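Side-chain contacts in brain tumor protein (Drosophila melanogaster American nodavirus, PDB 6J9R), which acts as a TRIM-family translational repressor, its coiled-coil domain probably serving to pair two copies of the protein: residues Leu112-Glu115 and Ala116-Arg120; Asn49-His52 and Gln53-Ser57. All coordinates share one frame; numbering follows the deposited sequence.

How the contacts relate
Both contacts join side chains three or four residues apart along helices of the coiled-coil domain, and they lie in series along the chain. Contact 2 (49-57) sits on the long helix 30-104, and contact 1 (112-120) on the shorter helix 110-128, which follows it and packs back against it. Their centres are 65 Å apart and their nearest atoms about 51 Å, so neither touches the other. What they share is the second subunit: contact 1 meets its L9, L12, D15 and M16, contact 2 its D60 and K63. Such widely spaced interfaces are consistent with the elongated dimer of TRIM coiled coils. A glycerol lies about 4 Å from the side chain of L117.

Contact 1: residues Leu112-Glu115 and Ala116-Arg120; sequences LLTE and ALLLR
L112 begins the run by accepting, through its O, the backbone N-H of A116 at 2.9 Å, a regular i to i+4 bond of helix 110-128. Its side chain turns to V102 of helix 30-104, while L113 packs on L9 of the second subunit; leucine suits both places because each is met by a nonpolar partner. The O of L113 takes the N-H of L117, and the CD2 methyl of L117 lies 3.6 Å from that O.

At T114 the backbone O binds the N-H of L118, and CG of L118 comes within 3.2 Å of that oxygen. The methyl CG2 of T114 only brushes CD1 of L118, at 4.3 Å. Its hydroxyl OG1 is hydrogen-bonded to S110 O, one turn back, so the threonine serves the helix with its polar branch.

E115 carries most of the side-chain contact. Its CG stands anti to the backbone N (chi1 179°) and the chain bends at chi2 (64°), which brings the carboxylate over the next turn. OE2 lies 3.6 Å from CG of L119, and OE1 3.9 Å from CD1 of L118, whose side chain crosses that of the glutamate at about a right angle. The backbone O of E115 receives the N-H of L119 at 2.8 Å.

A116 and L119, both buried, pack on T98 of helix 30-104, L119 also on L91, and small A116 also on M16 of the second subunit. Between the segments the carboxylate meets only hydrocarbon, so backbone bonds hold this turn, and the charged link is R120 NE to D15 of the second subunit.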
# COMPACT_ATOMS: atom_id res chain seq x y z
N LEU B 112 -30.01 -54.47 -21.03
CA LEU B 112 -30.30 -53.24 -21.75
C LEU B 112 -31.07 -52.27 -20.86
O LEU B 112 -30.77 -51.07 -20.83
CB LEU B 112 -31.09 -53.54 -23.02
CG LEU B 112 -31.60 -52.33 -23.82
CD1 LEU B 112 -30.47 -51.42 -24.23
CD2 LEU B 112 -32.37 -52.80 -25.05
N LEU B 113 -32.04 -52.81 -20.12
CA LEU B 113 -32.85 -52.02 -19.22
C LEU B 113 -32.01 -51.48 -18.06
O LEU B 113 -32.27 -50.38 -17.59
CB LEU B 113 -34.01 -52.84 -18.68
CG LEU B 113 -35.14 -53.26 -19.60
CD1 LEU B 113 -36.01 -54.30 -18.90
CD2 LEU B 113 -35.96 -52.05 -19.98
N THR B 114 -31.03 -52.26 -17.61
CA THR B 114 -30.12 -51.82 -16.55
C THR B 114 -29.30 -50.64 -17.05
O THR B 114 -29.13 -49.64 -16.34
CB THR B 114 -29.20 -52.98 -16.09
OG1 THR B 114 -30.00 -54.00 -15.46
CG2 THR B 114 -28.16 -52.49 -15.11
N GLU B 115 -28.84 -50.74 -18.30
CA GLU B 115 -28.12 -49.65 -18.92
C GLU B 115 -28.99 -48.39 -19.03
O GLU B 115 -28.51 -47.29 -18.70
CB GLU B 115 -27.60 -50.06 -20.31
CG GLU B 115 -26.85 -48.93 -21.04
CD GLU B 115 -25.58 -48.49 -20.33
OE1 GLU B 115 -25.02 -49.29 -19.54
OE2 GLU B 115 -25.17 -47.33 -20.53
N ALA B 116 -30.24 -48.55 -19.44
CA ALA B 116 -31.16 -47.40 -19.51
C ALA B 116 -31.29 -46.74 -18.13
O ALA B 116 -31.23 -45.52 -18.02
CB ALA B 116 -32.54 -47.83 -20.04
N LEU B 117 -31.43 -47.55 -17.09
CA LEU B 117 -31.55 -47.04 -15.72
C LEU B 117 -30.27 -46.29 -15.32
O LEU B 117 -30.34 -45.25 -14.65
CB LEU B 117 -31.86 -48.18 -14.75
CG LEU B 117 -33.27 -48.51 -14.21
CD1 LEU B 117 -34.39 -47.69 -14.81
CD2 LEU B 117 -33.59 -50.00 -14.31
N LEU B 118 -29.12 -46.81 -15.72
CA LEU B 118 -27.83 -46.19 -15.43
C LEU B 118 -27.70 -44.83 -16.13
O LEU B 118 -27.32 -43.83 -15.51
CB LEU B 118 -26.69 -47.11 -15.86
CG LEU B 118 -26.49 -48.40 -15.04
CD1 LEU B 118 -25.39 -49.29 -15.64
CD2 LEU B 118 -26.21 -48.12 -13.56
N LEU B 119 -28.05 -44.79 -17.42
CA LEU B 119 -28.00 -43.56 -18.18
C LEU B 119 -28.96 -42.54 -17.65
O LEU B 119 -28.64 -41.35 -17.60
CB LEU B 119 -28.32 -43.79 -19.66
CG LEU B 119 -27.19 -44.31 -20.53
CD1 LEU B 119 -27.71 -44.60 -21.93
CD2 LEU B 119 -26.10 -43.23 -20.56
N ARG B 120 -30.13 -43.01 -17.23
CA ARG B 120 -31.14 -42.12 -16.71
C ARG B 120 -30.57 -41.39 -15.49
O ARG B 120 -30.76 -40.18 -15.34
CB ARG B 120 -32.39 -42.89 -16.32
CG ARG B 120 -33.49 -42.00 -15.77
CD ARG B 120 -34.00 -42.52 -14.46
NE ARG B 120 -35.06 -41.67 -13.94
CZ ARG B 120 -34.91 -40.84 -12.91
NH1 ARG B 120 -33.75 -40.74 -12.28
NH2 ARG B 120 -35.95 -40.10 -12.51

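Contact 2: residues Asn49-His52 and Gln53-Ser57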
# COMPACT_ATOMS: atom_id res chain seq x y z
N ASN B 49 12.93 6.57 0.53
CA ASN B 49 13.01 5.95 -0.77
C ASN B 49 13.10 4.42 -0.70
O ASN B 49 12.49 3.71 -1.52
CB ASN B 49 14.20 6.50 -1.57
CG ASN B 49 13.89 7.84 -2.21
OD1 ASN B 49 12.76 8.29 -2.19
ND2 ASN B 49 14.88 8.45 -2.83
N GLU B 50 13.84 3.91 0.28
CA GLU B 50 14.00 2.47 0.42
C GLU B 50 12.68 1.83 0.74
O GLU B 50 12.29 0.85 0.13
CB GLU B 50 14.99 2.12 1.52
CG GLU B 50 16.43 2.44 1.22
CD GLU B 50 17.34 1.99 2.35
OE1 GLU B 50 16.88 1.18 3.19
OE2 GLU B 50 18.50 2.46 2.42
N THR B 51 11.99 2.43 1.70
CA THR B 51 10.72 1.93 2.18
C THR B 51 9.68 1.97 1.07
O THR B 51 8.92 1.04 0.90
CB THR B 51 10.26 2.73 3.39
OG1 THR B 51 11.25 2.61 4.40
CG2 THR B 51 8.93 2.23 3.90
N HIS B 52 9.66 3.05 0.32
CA HIS B 52 8.74 3.15 -0.79
C HIS B 52 9.02 2.09 -1.83
O HIS B 52 8.11 1.49 -2.37
CB HIS B 52 8.81 4.52 -1.46
CG HIS B 52 8.06 4.56 -2.75
ND1 HIS B 52 8.68 4.40 -3.97
CD2 HIS B 52 6.74 4.70 -3.01
CE1 HIS B 52 7.77 4.45 -4.93
NE2 HIS B 52 6.59 4.63 -4.37
N GLN B 53 10.30 1.89 -2.13
CA GLN B 53 10.70 0.92 -3.12
C GLN B 53 10.42 -0.49 -2.65
O GLN B 53 9.98 -1.35 -3.43
CB GLN B 53 12.18 1.09 -3.43
CG GLN B 53 12.65 0.25 -4.55
CD GLN B 53 14.10 0.51 -4.81
OE1 GLN B 53 14.44 1.32 -5.67
NE2 GLN B 53 14.96 -0.15 -4.06
N PHE B 54 10.62 -0.72 -1.37
CA PHE B 54 10.30 -2.01 -0.80
C PHE B 54 8.79 -2.31 -0.92
O PHE B 54 8.42 -3.39 -1.41
CB PHE B 54 10.74 -2.08 0.65
CG PHE B 54 10.10 -3.20 1.40
CD1 PHE B 54 10.52 -4.51 1.20
CD2 PHE B 54 9.03 -2.96 2.25
CE1 PHE B 54 9.93 -5.55 1.85
CE2 PHE B 54 8.42 -4.00 2.91
CZ PHE B 54 8.88 -5.31 2.71
N PHE B 55 7.92 -1.35 -0.56
CA PHE B 55 6.49 -1.63 -0.65
C PHE B 55 5.99 -1.70 -2.08
O PHE B 55 5.05 -2.41 -2.36
CB PHE B 55 5.67 -0.59 0.10
CG PHE B 55 5.65 -0.82 1.56
CD1 PHE B 55 5.03 -1.96 2.07
CD2 PHE B 55 6.31 0.05 2.43
CE1 PHE B 55 5.05 -2.19 3.45
CE2 PHE B 55 6.33 -0.18 3.79
CZ PHE B 55 5.70 -1.29 4.30
N ALA B 56 6.65 -1.00 -2.98
CA ALA B 56 6.24 -1.04 -4.37
C ALA B 56 6.51 -2.45 -4.88
O ALA B 56 5.67 -3.01 -5.57
CB ALA B 56 6.96 0.01 -5.20
N SER B 57 7.64 -3.04 -4.49
CA SER B 57 7.91 -4.39 -4.95
C SER B 57 6.94 -5.39 -4.31
O SER B 57 6.50 -6.33 -4.98
CB SER B 57 9.37 -4.78 -4.72
OG SER B 57 9.69 -4.97 -3.36
O HOH W 1 14.20 -0.64 -0.86
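T51 and F55 make the side-chain contact of this turn of helix 30-104: the methyl CG2 of T51 lies 3.5 Å from CE2 of F55, and the two side chains leave the helix alongside each other. The torsion that sets CG2 anti to the backbone N of T51 also leaves OG1 beside that N, and the hydroxyl is hydrogen-bonded to E47 O. Threonine therefore offers a methyl forward and a polar group backward. The F55 ring also meets F54, whose CD2 stands 3.9 Å from one face, above the ring's middle.

Four carbonyls are satisfied by i to i+4 backbone bonds: N49 O by Q53 N, E50 O by F54 N (2.7 Å), T51 O by F55 N, the straightest of the set at 165°, and H52 O by A56 N, more bent at 144°. E50 O has a second donor, a water at 2.6 Å, and this water also accepts a weak bond from NE2 of Q53, whose extended side chain runs outward from the helix. Further on, S57 OG donates to F54 O at 2.8 Å, so the serine hydroxyl folds back on its own helix.

H52 uses NE2 for a partner in the other subunit, a hydrogen bond with OD1 of D60, and its side chain also packs on K63 of that subunit. Polar side chains here thus have separate tasks: the hydroxyls of T51 and S57 bond to carbonyls of their own helix, Q53 reaches, weakly, a water bound to E50 O, and H52 joins the two chains.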